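Local structure of membrane lipoprotein family protein (Aeropyrum pernix, 4PEV) at residues E286-P290 / Q291-I295; I364-S367 / Q368-K371; I173-N176 / I177-T181; I338-Y341 / F342-A346; M262-A265 / V266-A269. The protein probably serves as the solute-binding lipoprotein of an ABC transporter and holds adenosine in its ligand pocket. All coordinates share one frame; numbering follows the deposited sequence.

Contact 1. Residues E286-P290 / Q291-I295; sequences EWYDP and QTIII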
loop_
_atom_site.group_PDB
_atom_site.type_symbol
_atom_site.label_atom_id
_atom_site.label_comp_id
_atom_site.label_asym_id
_atom_site.label_seq_id
_atom_site.Cartn_x
_atom_site.Cartn_y
_atom_site.Cartn_z
ATOM N N GLU C 286 -0.784 8.351 9.675
ATOM C CA GLU C 286 -0.044 9.326 10.478
ATOM C C GLU C 286 -0.607 9.397 11.884
ATOM O O GLU C 286 0.125 9.520 12.868
ATOM C CB GLU C 286 -0.082 10.716 9.818
ATOM C CG GLU C 286 0.827 10.872 8.587
ATOM C CD GLU C 286 0.173 10.516 7.260
ATOM O OE1 GLU C 286 -0.665 9.593 7.216
ATOM O OE2 GLU C 286 0.529 11.151 6.247
ATOM N N TRP C 287 -1.926 9.306 11.966
ATOM C CA TRP C 287 -2.647 9.328 13.240
ATOM C C TRP C 287 -2.126 8.332 14.259
ATOM O O TRP C 287 -2.301 8.539 15.448
ATOM C CB TRP C 287 -4.148 9.067 13.003
ATOM C CG TRP C 287 -4.425 7.710 12.480
ATOM C CD1 TRP C 287 -4.551 7.351 11.186
ATOM C CD2 TRP C 287 -4.562 6.512 13.253
ATOM N NE1 TRP C 287 -4.763 6.007 11.096
ATOM C CE2 TRP C 287 -4.780 5.468 12.353
ATOM C CE3 TRP C 287 -4.533 6.232 14.634
ATOM C CZ2 TRP C 287 -4.967 4.158 12.764
ATOM C CZ3 TRP C 287 -4.717 4.934 15.051
ATOM C CH2 TRP C 287 -4.932 3.906 14.114
ATOM N N TYR C 288 -1.516 7.239 13.810
ATOM C CA TYR C 288 -1.054 6.212 14.749
ATOM C C TYR C 288 0.044 6.782 15.677
ATOM O O TYR C 288 -0.002 6.588 16.895
ATOM C CB TYR C 288 -0.619 4.929 14.011
ATOM C CG TYR C 288 -0.188 3.787 14.919
ATOM C CD1 TYR C 288 -1.123 2.958 15.533
ATOM C CD2 TYR C 288 1.161 3.536 15.155
ATOM C CE1 TYR C 288 -0.730 1.918 16.358
ATOM C CE2 TYR C 288 1.567 2.501 15.981
ATOM C CZ TYR C 288 0.619 1.692 16.581
ATOM O OH TYR C 288 1.042 0.664 17.401
ATOM N N ASP C 289 1.001 7.500 15.089
ATOM C CA ASP C 289 1.943 8.341 15.839
ATOM C C ASP C 289 2.482 9.414 14.912
ATOM O O ASP C 289 3.326 9.125 14.075
ATOM C CB ASP C 289 3.115 7.557 16.433
ATOM C CG ASP C 289 4.151 8.473 17.087
ATOM O OD1 ASP C 289 3.799 9.555 17.616
ATOM O OD2 ASP C 289 5.337 8.125 17.061
ATOM N N PRO C 290 2.014 10.661 15.062
ATOM C CA PRO C 290 2.334 11.679 14.059
ATOM C C PRO C 290 3.748 12.287 14.170
ATOM O O PRO C 290 4.256 12.862 13.200
ATOM C CB PRO C 290 1.255 12.745 14.302
ATOM C CG PRO C 290 0.373 12.221 15.393
ATOM C CD PRO C 290 1.195 11.229 16.140
ATOM N N GLN C 291 4.366 12.173 15.337
ATOM C CA GLN C 291 5.730 12.638 15.518
ATOM C C GLN C 291 6.668 11.875 14.602
ATOM O O GLN C 291 7.560 12.459 14.006
ATOM C CB GLN C 291 6.179 12.461 16.974
ATOM C CG GLN C 291 5.596 13.477 17.955
ATOM C CD GLN C 291 5.313 12.874 19.332
ATOM O OE1 GLN C 291 4.861 11.730 19.442
ATOM N NE2 GLN C 291 5.570 13.645 20.386
ATOM N N THR C 292 6.457 10.570 14.477
ATOM C CA THR C 292 7.321 9.720 13.640
ATOM C C THR C 292 6.736 9.314 12.265
ATOM O O THR C 292 7.497 9.023 11.337
ATOM C CB THR C 292 7.759 8.447 14.408
ATOM O OG1 THR C 292 6.615 7.629 14.716
ATOM C CG2 THR C 292 8.514 8.837 15.710
ATOM N N ILE C 293 5.409 9.277 12.136
ATOM C CA ILE C 293 4.784 8.838 10.885
ATOM C C ILE C 293 4.509 10.077 10.069
ATOM O O ILE C 293 3.483 10.709 10.215
ATOM C CB ILE C 293 3.501 8.002 11.111
ATOM C CG1 ILE C 293 3.830 6.807 12.003
ATOM C CG2 ILE C 293 2.948 7.476 9.792
ATOM C CD1 ILE C 293 2.621 6.073 12.547
ATOM N N ILE C 294 5.448 10.413 9.202
ATOM C CA ILE C 294 5.472 11.740 8.586
ATOM C C ILE C 294 4.588 11.856 7.330
ATOM O O ILE C 294 4.133 12.941 6.998
ATOM C CB ILE C 294 6.933 12.151 8.307
ATOM C CG1 ILE C 294 7.073 13.669 8.229
ATOM C CG2 ILE C 294 7.470 11.473 7.055
ATOM C CD1 ILE C 294 8.477 14.123 7.886
ATOM N N ILE C 295 4.336 10.740 6.653
ATOM C CA ILE C 295 3.574 10.735 5.411
ATOM C C ILE C 295 3.111 9.320 5.099
ATOM O O ILE C 295 3.618 8.370 5.672
ATOM C CB ILE C 295 4.415 11.299 4.233
ATOM C CG1 ILE C 295 3.521 11.702 3.055
ATOM C CG2 ILE C 295 5.471 10.301 3.780
ATOM C CD1 ILE C 295 4.042 12.898 2.282
#
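Thr292 OG1, just past Gln291 in the turn, donates to Asp289 OD2 at 2.7 Å, reaching the oxygen from above the carboxylate plane, 47° out of it. OG1 lies between the backbone N and the carbonyl carbon of its own residue (chi1 64°), where it faces the Asp289 carboxylate. Ile293 follows with a backbone bond, Ile293 N to Asp289 O at 2.8 Å, closing an alpha-turn. One aspartate thus pins the turn with its side chain as well as its carbonyl. The Ile293 side chain points back over the other segment: CD1 sits in plane at the Tyr288 ring edge and 3.7 Å from Tyr288 CB, while CG2 is 3.6 Å from Glu286 CA. Past Ile294, Glu286 OE2 lies 3.2 Å from Ile295 CA, its chain bent at chi2 (90°) alongside the new strand. That carboxylate is well held: Arg369, in a salt bridge, and Ser334 take OE2, Ser284 and Ser296 take OE1. The arrangement is the connection between neighbouring parallel strands 277-282 and 293-299, closed by an alpha-turn at 289-293, in the mixed sheet of a periplasmic-binding-protein fold, whose strand 277-282 ends at the adenosine-binding Asp282.

Contact 2. Residues I364-S367 / Q368-K371; sequences IVMS and QREK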
loop_
_atom_site.group_PDB
_atom_site.type_symbol
_atom_site.label_atom_id
_atom_site.label_comp_id
_atom_site.label_asym_id
_atom_site.label_seq_id
_atom_site.Cartn_x
_atom_site.Cartn_y
_atom_site.Cartn_z
ATOM N N ILE C 364 0.800 18.522 13.799
ATOM C CA ILE C 364 2.076 17.888 14.078
ATOM C C ILE C 364 2.746 17.331 12.833
ATOM O O ILE C 364 3.953 17.427 12.706
ATOM C CB ILE C 364 1.957 16.753 15.111
ATOM C CG1 ILE C 364 1.420 17.283 16.445
ATOM C CG2 ILE C 364 3.316 16.078 15.311
ATOM C CD1 ILE C 364 1.207 16.208 17.488
ATOM N N VAL C 365 1.995 16.746 11.917
ATOM C CA VAL C 365 2.625 16.187 10.728
ATOM C C VAL C 365 3.170 17.322 9.866
ATOM O O VAL C 365 4.296 17.251 9.373
ATOM C CB VAL C 365 1.664 15.324 9.885
ATOM C CG1 VAL C 365 2.369 14.813 8.636
ATOM C CG2 VAL C 365 1.114 14.156 10.694
HETATM N N MSE C 366 2.374 18.375 9.697
HETATM C CA MSE C 366 2.752 19.507 8.848
HETATM C C MSE C 366 3.938 20.206 9.429
HETATM O O MSE C 366 4.754 20.778 8.702
HETATM C CB MSE C 366 1.622 20.525 8.740
HETATM C CG MSE C 366 0.366 19.984 8.059
HETATM SE SE MSE C 366 0.763 19.198 6.288
HETATM C CE MSE C 366 -0.611 17.790 6.173
ATOM N N SER C 367 4.041 20.168 10.750
ATOM C CA SER C 367 5.180 20.728 11.442
ATOM C C SER C 367 6.439 19.993 11.031
ATOM O O SER C 367 7.434 20.625 10.715
ATOM C CB SER C 367 4.973 20.617 12.952
ATOM O OG SER C 367 5.990 21.273 13.660
ATOM N N GLN C 368 6.374 18.664 10.994
ATOM C CA GLN C 368 7.545 17.804 10.696
ATOM C C GLN C 368 7.943 17.764 9.211
ATOM O O GLN C 368 9.109 17.568 8.876
ATOM C CB GLN C 368 7.282 16.374 11.172
ATOM C CG GLN C 368 7.012 16.252 12.668
ATOM C CD GLN C 368 8.284 16.167 13.488
ATOM O OE1 GLN C 368 8.992 17.150 13.681
ATOM N NE2 GLN C 368 8.584 14.981 13.964
ATOM N N ARG C 369 6.962 17.927 8.333
ATOM C CA ARG C 369 7.214 18.053 6.907
ATOM C C ARG C 369 7.898 19.378 6.559
ATOM O O ARG C 369 8.684 19.431 5.615
ATOM C CB ARG C 369 5.900 17.957 6.152
ATOM C CG ARG C 369 5.235 16.596 6.261
ATOM C CD ARG C 369 4.050 16.499 5.316
ATOM N NE ARG C 369 3.311 15.256 5.474
ATOM C CZ ARG C 369 2.239 14.928 4.757
ATOM N NH1 ARG C 369 1.782 15.754 3.819
ATOM N NH2 ARG C 369 1.613 13.773 4.986
ATOM N N GLU C 370 7.567 20.452 7.286
ATOM C CA GLU C 370 8.322 21.713 7.195
ATOM C C GLU C 370 9.773 21.504 7.639
ATOM O O GLU C 370 10.674 22.039 7.027
ATOM C CB GLU C 370 7.685 22.821 8.048
ATOM C CG GLU C 370 6.408 23.440 7.470
ATOM C CD GLU C 370 5.505 24.099 8.531
ATOM O OE1 GLU C 370 5.867 24.092 9.733
ATOM O OE2 GLU C 370 4.415 24.615 8.173
ATOM N N LYS C 371 9.982 20.712 8.689
ATOM C CA LYS C 371 11.308 20.517 9.268
ATOM C C LYS C 371 12.208 19.549 8.527
ATOM O O LYS C 371 13.427 19.719 8.549
ATOM C CB LYS C 371 11.206 20.000 10.692
ATOM C CG LYS C 371 10.892 21.050 11.740
ATOM C CD LYS C 371 11.020 20.460 13.141
ATOM C CE LYS C 371 11.253 21.514 14.217
ATOM N NZ LYS C 371 9.977 22.132 14.673
#
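Val365 and Arg369, one helical turn apart, lie side by side and point the same way, forming the packed flank of this piece of helix 358-372. Val365 CG1, anti to the backbone N (chi1 178°), comes within 3.3 Å of Arg369 NE, and Arg369 CG lies 3.3 Å from Val365 O. Met366, a selenomethionine, bends at chi2 and chi3 so that CE reaches over one guanidinium face, 3.9 Å above its plane and offset toward the rim. All three guanidinium nitrogens are engaged: NE on Ile294 O, NH1 on Ser334 O, and NH2 by the Glu286 carboxylate. These bonds and the methyl group probably fix the rotation of the guanidinium. Gln368 CG lies 3.3 Å from Ile364 O, and its NE2 bonds Gln291 O. The opposite character belongs to Glu370 and Lys371, both exposed. Glu370 merely trails past Met366 O, CG at 3.4 Å, and Lys371 NZ stays 4.2 Å from Ser367 OG. Beneath both flanks run regular i+4 bonds, Arg369 N to Val365 O at 2.9 Å among them. This is an alpha-helix with one flank buried, its arginine bonded to the backbone of strand 293-299 and its side chains set against helix 336-348.

Contact 3. Residues I173-N176 / I177-T181; sequences IANN and ISKAT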
loop_
_atom_site.group_PDB
_atom_site.type_symbol
_atom_site.label_atom_id
_atom_site.label_comp_id
_atom_site.label_asym_id
_atom_site.label_seq_id
_atom_site.Cartn_x
_atom_site.Cartn_y
_atom_site.Cartn_z
ATOM N N ILE C 173 14.568 12.832 3.161
ATOM C CA ILE C 173 14.528 12.891 4.616
ATOM C C ILE C 173 15.803 12.310 5.194
ATOM O O ILE C 173 16.314 12.808 6.186
ATOM C CB ILE C 173 13.331 12.125 5.178
ATOM C CG1 ILE C 173 12.031 12.826 4.793
ATOM C CG2 ILE C 173 13.434 11.997 6.694
ATOM C CD1 ILE C 173 10.777 12.061 5.187
ATOM N N ALA C 174 16.321 11.263 4.566
ATOM C CA ALA C 174 17.549 10.627 5.024
ATOM C C ALA C 174 18.757 11.530 4.777
ATOM O O ALA C 174 19.660 11.635 5.606
ATOM C CB ALA C 174 17.729 9.299 4.318
ATOM N N ASN C 175 18.771 12.177 3.620
ATOM C CA ASN C 175 19.744 13.219 3.335
ATOM C C ASN C 175 19.749 14.335 4.383
ATOM O O ASN C 175 20.811 14.725 4.878
ATOM C CB ASN C 175 19.449 13.821 1.966
ATOM C CG ASN C 175 20.632 14.555 1.384
ATOM O OD1 ASN C 175 21.780 14.248 1.709
ATOM N ND2 ASN C 175 20.362 15.514 0.501
ATOM N N ASN C 176 18.568 14.845 4.726
ATOM C CA ASN C 176 18.476 15.896 5.745
ATOM C C ASN C 176 18.891 15.410 7.123
ATOM O O ASN C 176 19.482 16.167 7.892
ATOM C CB ASN C 176 17.069 16.474 5.836
ATOM C CG ASN C 176 16.591 17.030 4.519
ATOM O OD1 ASN C 176 17.320 17.729 3.820
ATOM N ND2 ASN C 176 15.362 16.708 4.163
ATOM N N ILE C 177 18.581 14.161 7.447
ATOM C CA ILE C 177 19.005 13.614 8.729
ATOM C C ILE C 177 20.528 13.555 8.785
ATOM O O ILE C 177 21.142 13.868 9.798
ATOM C CB ILE C 177 18.389 12.224 8.996
ATOM C CG1 ILE C 177 16.888 12.371 9.284
ATOM C CG2 ILE C 177 19.093 11.527 10.170
ATOM C CD1 ILE C 177 16.155 11.054 9.474
ATOM N N SER C 178 21.131 13.171 7.678
ATOM C CA SER C 178 22.575 13.028 7.635
ATOM C C SER C 178 23.226 14.402 7.697
ATOM O O SER C 178 24.176 14.611 8.454
ATOM C CB SER C 178 23.016 12.246 6.392
ATOM O OG SER C 178 24.001 11.316 6.779
ATOM N N LYS C 179 22.681 15.346 6.931
ATOM C CA LYS C 179 23.187 16.716 6.920
ATOM C C LYS C 179 23.054 17.455 8.252
ATOM O O LYS C 179 23.866 18.323 8.551
ATOM C CB LYS C 179 22.489 17.506 5.837
ATOM C CG LYS C 179 22.977 17.170 4.442
ATOM C CD LYS C 179 22.234 17.994 3.396
ATOM C CE LYS C 179 22.757 17.676 1.996
ATOM N NZ LYS C 179 22.358 18.673 0.951
ATOM N N ALA C 180 22.052 17.117 9.054
ATOM C CA ALA C 180 21.827 17.811 10.321
ATOM C C ALA C 180 22.531 17.153 11.484
ATOM O O ALA C 180 22.700 17.762 12.528
ATOM C CB ALA C 180 20.343 17.887 10.614
ATOM N N THR C 181 22.917 15.899 11.306
ATOM C CA THR C 181 23.459 15.081 12.380
ATOM C C THR C 181 24.893 14.650 12.133
ATOM O O THR C 181 25.623 14.374 13.074
ATOM C CB THR C 181 22.616 13.807 12.520
ATOM O OG1 THR C 181 21.269 14.177 12.817
ATOM C CG2 THR C 181 23.135 12.909 13.636
#
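Asn175 and Lys179, an i, i+4 pair near the C-terminal end of helix 159-181, meet through backbone and side chain alike. Lys179 N donates to Asn175 O at 2.8 Å with an N-H...O angle of 164°, and the outstretched lysine chain crosses the amide, CE lying 3.6 Å from both Asn175 OD1 and ND2. Asn175 ND2 is satisfied by Tyr212 OH; CG stands opposite the backbone N (chi1 -161°), which directs the amide toward that tyrosine. Exchange of Asn175 for an alanine would probably deprive Tyr212 OH of this donor and leave the Lys179 methylenes without the amide they pass. Neighbouring carbonyls are paired in the same way: Ile173 O with Ile177 N at 2.9 Å, Ala174 O with Ser178 N at 3.0 Å, and Asn176 O with Ala180 N at 3.0 Å. Outside the segments, Asn176 ND2 reaches Trp372 O and Ser178 OG reaches Glu183 O. At the last turn the bonds slacken; Ile177 O receives two weak ones, from Thr181 N and from Thr181 OG1. On the buried flank Ile173 CG2 touches Ile177 CD1 at 4.0 Å, and both isoleucines pack on Phe277. The pattern is that of a long alpha-helix finishing its run: apolar residues cover strands 248-254 and 277-282 of the mixed sheet, while asparagine and serine side chains tie its final turns to nearby chain.

Contact 4. Residues I338-Y341 / F342-A346; sequences IIRY and FAEIA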
loop_
_atom_site.group_PDB
_atom_site.type_symbol
_atom_site.label_atom_id
_atom_site.label_comp_id
_atom_site.label_asym_id
_atom_site.label_seq_id
_atom_site.Cartn_x
_atom_site.Cartn_y
_atom_site.Cartn_z
ATOM N N ILE C 338 -6.981 14.339 3.983
ATOM C CA ILE C 338 -6.930 12.873 4.038
ATOM C C ILE C 338 -6.421 12.445 5.432
ATOM O O ILE C 338 -6.939 11.507 6.033
ATOM C CB ILE C 338 -6.009 12.251 2.948
ATOM C CG1 ILE C 338 -6.171 12.910 1.557
ATOM C CG2 ILE C 338 -6.252 10.756 2.852
ATOM C CD1 ILE C 338 -7.202 12.297 0.622
ATOM N N ILE C 339 -5.420 13.162 5.936
ATOM C CA ILE C 339 -4.855 12.908 7.257
ATOM C C ILE C 339 -5.895 13.078 8.351
ATOM O O ILE C 339 -5.993 12.244 9.254
ATOM C CB ILE C 339 -3.665 13.848 7.552
ATOM C CG1 ILE C 339 -2.475 13.467 6.685
ATOM C CG2 ILE C 339 -3.232 13.771 9.011
ATOM C CD1 ILE C 339 -1.402 14.527 6.627
ATOM N N ARG C 340 -6.663 14.163 8.259
ATOM C CA ARG C 340 -7.681 14.460 9.256
ATOM C C ARG C 340 -8.835 13.461 9.138
ATOM O O ARG C 340 -9.387 13.046 10.140
ATOM C CB ARG C 340 -8.186 15.904 9.113
ATOM C CG ARG C 340 -9.103 16.359 10.253
ATOM C CD ARG C 340 -9.529 17.828 10.162
ATOM N NE ARG C 340 -9.230 18.441 8.859
ATOM C CZ ARG C 340 -8.323 19.402 8.637
ATOM N NH1 ARG C 340 -7.598 19.910 9.636
ATOM N NH2 ARG C 340 -8.140 19.876 7.399
ATOM N N TYR C 341 -9.180 13.057 7.921
ATOM C CA TYR C 341 -10.284 12.114 7.712
ATOM C C TYR C 341 -10.099 10.776 8.424
ATOM O O TYR C 341 -11.027 10.256 9.061
ATOM C CB TYR C 341 -10.457 11.865 6.226
ATOM C CG TYR C 341 -11.416 10.764 5.873
ATOM C CD1 TYR C 341 -12.791 10.982 5.874
ATOM C CD2 TYR C 341 -10.947 9.516 5.481
ATOM C CE1 TYR C 341 -13.676 9.973 5.514
ATOM C CE2 TYR C 341 -11.813 8.506 5.113
ATOM C CZ TYR C 341 -13.175 8.733 5.135
ATOM O OH TYR C 341 -14.024 7.716 4.768
ATOM N N PHE C 342 -8.894 10.221 8.300
ATOM C CA PHE C 342 -8.576 8.943 8.929
ATOM C C PHE C 342 -8.360 9.125 10.387
ATOM O O PHE C 342 -8.623 8.219 11.155
ATOM C CB PHE C 342 -7.358 8.296 8.288
ATOM C CG PHE C 342 -7.658 7.712 6.959
ATOM C CD1 PHE C 342 -8.344 6.518 6.871
ATOM C CD2 PHE C 342 -7.320 8.388 5.799
ATOM C CE1 PHE C 342 -8.666 5.986 5.642
ATOM C CE2 PHE C 342 -7.628 7.863 4.559
ATOM C CZ PHE C 342 -8.304 6.655 4.480
ATOM N N ALA C 343 -7.885 10.299 10.775
ATOM C CA ALA C 343 -7.772 10.640 12.188
ATOM C C ALA C 343 -9.158 10.732 12.843
ATOM O O ALA C 343 -9.335 10.269 13.968
ATOM C CB ALA C 343 -6.987 11.935 12.360
ATOM N N GLU C 344 -10.130 11.316 12.138
ATOM C CA GLU C 344 -11.541 11.331 12.571
ATOM C C GLU C 344 -12.054 9.900 12.756
ATOM O O GLU C 344 -12.644 9.578 13.778
ATOM C CB GLU C 344 -12.435 12.084 11.556
ATOM C CG GLU C 344 -12.232 13.611 11.537
ATOM C CD GLU C 344 -12.767 14.336 10.283
ATOM O OE1 GLU C 344 -13.526 13.732 9.483
ATOM O OE2 GLU C 344 -12.437 15.542 10.107
ATOM N N ILE C 345 -11.821 9.040 11.774
ATOM C CA ILE C 345 -12.193 7.634 11.907
ATOM C C ILE C 345 -11.655 6.992 13.201
ATOM O O ILE C 345 -12.417 6.397 13.958
ATOM C CB ILE C 345 -11.723 6.824 10.679
ATOM C CG1 ILE C 345 -12.644 7.105 9.505
ATOM C CG2 ILE C 345 -11.704 5.326 10.966
ATOM C CD1 ILE C 345 -12.059 6.714 8.169
ATOM N N ALA C 346 -10.350 7.107 13.441
ATOM C CA ALA C 346 -9.707 6.488 14.609
ATOM C C ALA C 346 -10.129 7.175 15.903
ATOM O O ALA C 346 -10.165 6.550 16.960
ATOM C CB ALA C 346 -8.187 6.508 14.474
#
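Helix 336-348 carries an edge-to-face aromatic pair on consecutive residues, Tyr341 and Phe342. The Tyr341 edge points at the Phe342 face, with CD2 3.7 Å above the phenyl plane and over its centre; the ring centroids are 5.0 Å apart and the planes stand at 84°. The two rings leave the helix in different directions, Tyr341 CG anti to the backbone N (chi1 171°) and Phe342 CG anti to the carbonyl carbon (chi1 -75°), which lets them converge at this T-shape. Ile338 lies in plane at the phenyl edge, its CG2 3.6 Å from Phe342 CE2. Ile345 CD1 approaches Tyr341 CE2 obliquely at 3.6 Å. In the periplasmic-binding-protein fold of this family, the helix lies near, but not in, the adenosine site: the Phe342 side chain is about 8 Å from that of Asp282 and about 13 Å from the nucleoside, and it packs on Met72 of helix 69-84. Tyr341 and Ile345 both rest on Leu75 of the same helix. On another flank Glu344 OE2 comes to Arg340 CG at 3.4 Å, but Arg340 NE stays 4.5 Å from Glu344 OE2, beyond a salt bridge; Arg340 NH1 instead pairs with Glu359. Glu344 N donates to Arg340 O.

Contact 5. Residues M262-A265 / V266-A269; sequences MFNA and VKEA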
loop_
_atom_site.group_PDB
_atom_site.type_symbol
_atom_site.label_atom_id
_atom_site.label_comp_id
_atom_site.label_asym_id
_atom_site.label_seq_id
_atom_site.Cartn_x
_atom_site.Cartn_y
_atom_site.Cartn_z
HETATM N N MSE C 262 6.752 -2.253 12.827
HETATM C CA MSE C 262 7.746 -1.310 12.354
HETATM C C MSE C 262 7.540 0.039 12.998
HETATM O O MSE C 262 8.482 0.626 13.507
HETATM C CB MSE C 262 7.629 -1.207 10.840
HETATM C CG MSE C 262 8.761 -0.414 10.223
HETATM SE SE MSE C 262 8.181 0.165 8.434
HETATM C CE MSE C 262 6.970 1.656 8.907
ATOM N N PHE C 263 6.302 0.533 12.977
ATOM C CA PHE C 263 5.960 1.818 13.576
ATOM C C PHE C 263 6.386 1.859 15.020
ATOM O O PHE C 263 6.933 2.863 15.485
ATOM C CB PHE C 263 4.459 2.066 13.571
ATOM C CG PHE C 263 3.874 2.360 12.224
ATOM C CD1 PHE C 263 4.623 2.935 11.210
ATOM C CD2 PHE C 263 2.520 2.121 11.998
ATOM C CE1 PHE C 263 4.041 3.217 9.982
ATOM C CE2 PHE C 263 1.930 2.415 10.781
ATOM C CZ PHE C 263 2.690 2.957 9.768
ATOM N N ASN C 264 6.121 0.776 15.736
ATOM C CA ASN C 264 6.464 0.727 17.143
ATOM C C ASN C 264 7.961 0.707 17.383
ATOM O O ASN C 264 8.417 1.236 18.371
ATOM C CB ASN C 264 5.771 -0.437 17.823
ATOM C CG ASN C 264 4.266 -0.271 17.841
ATOM O OD1 ASN C 264 3.741 0.835 17.932
ATOM N ND2 ASN C 264 3.566 -1.377 17.754
ATOM N N ALA C 265 8.723 0.135 16.465
ATOM C CA ALA C 265 10.173 0.108 16.582
ATOM C C ALA C 265 10.785 1.508 16.429
ATOM O O ALA C 265 11.755 1.859 17.135
ATOM C CB ALA C 265 10.756 -0.840 15.547
ATOM N N VAL C 266 10.211 2.292 15.514
ATOM C CA VAL C 266 10.662 3.659 15.243
ATOM C C VAL C 266 10.269 4.587 16.403
ATOM O O VAL C 266 10.989 5.541 16.701
ATOM C CB VAL C 266 10.112 4.178 13.874
ATOM C CG1 VAL C 266 10.535 5.615 13.585
ATOM C CG2 VAL C 266 10.556 3.267 12.743
ATOM N N LYS C 267 9.149 4.306 17.073
ATOM C CA LYS C 267 8.769 5.067 18.280
ATOM C C LYS C 267 9.792 4.925 19.404
ATOM O O LYS C 267 10.161 5.900 20.055
ATOM C CB LYS C 267 7.417 4.610 18.822
ATOM C CG LYS C 267 6.232 4.961 17.945
ATOM C CD LYS C 267 4.957 5.167 18.744
ATOM C CE LYS C 267 4.403 3.865 19.294
ATOM N NZ LYS C 267 3.743 4.104 20.616
ATOM N N GLU C 268 10.250 3.698 19.626
ATOM C CA GLU C 268 11.080 3.396 20.780
ATOM C C GLU C 268 12.469 3.936 20.465
ATOM O O GLU C 268 13.139 4.425 21.346
ATOM C CB GLU C 268 11.012 1.893 21.174
ATOM C CG GLU C 268 9.677 1.231 20.759
ATOM C CD GLU C 268 9.014 0.225 21.720
ATOM O OE1 GLU C 268 7.750 0.155 21.695
ATOM O OE2 GLU C 268 9.717 -0.517 22.452
ATOM N N ALA C 269 12.859 3.938 19.191
ATOM C CA ALA C 269 14.044 4.711 18.730
ATOM C C ALA C 269 13.932 6.232 19.000
ATOM O O ALA C 269 14.848 6.830 19.551
ATOM C CB ALA C 269 14.313 4.457 17.250
#
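Met262 O is gripped by two backbone donors: Val266 N at 3.1 Å, with an N-H...O angle of 155°, and Ala265 N at 3.0 Å in a weak bond. Val266 CG2 covers the same oxygen at 3.4 Å, since CG2 is anti to the carbonyl carbon and turned back along the helix. The same i+4 ladder continues with Lys267 N to Phe263 O and Ala269 N to Ala265 O. Along the polar side Asn264 and Lys267 run side by side, pointing the same way. The lysine chain kinks at chi3 (-72°) and brings CE to 3.4 Å from Asn264 OD1, the oxygen that is hydrogen-bonded to Tyr288 OH. Lys267 CG meanwhile lies 3.3 Å from Phe263 O. Glu268 leans back over the Asn264 carbonyl, though the closeness of its CG there is doubtful in the model; its OE1 makes a long, weak ion pair with Lys237. With a glutamine replacing Glu268, Lys237 would probably lose a distant negative charge, a modest loss since the pair is weak. The apolar side is buried: Met262 (selenomethionine) and Val266 pack on Phe251, and Ala265 on Ala240. Phe263 reaches Gln285 and Ser278, its side chain about 9 Å from the bound adenosine. Helix 258-271 is the helix of a beta-alpha-beta crossover that links strands 248-254 and 277-282 of the mixed sheet, with adenosine-binding Gly256 just past the first and Asp282 ending the second.

Overall arrangement
From the N terminus the order is contact 3, 5, 1, 4, 2. Each is local, so none closes a long loop, and they follow in series without nesting or crossing. Contact 3 ends helix 159-181, contact 5 lies on the crossover helix 258-271, contact 1 turns the chain into strand 293-299, and contacts 4 and 2 sit on the successive helices 336-348 and 358-372. Contact 1 is the hub, touching the other four: Ile294 on Ile173, Ile293 on Phe263, Trp287 on Ala346, and polar bonds to contact 2. Contacts 2 and 4 also meet, through Met366 and Ile339. Together they tie the mixed sheet to its helices, while contact 4 also reaches helix 69-84 beside the parallel sheet.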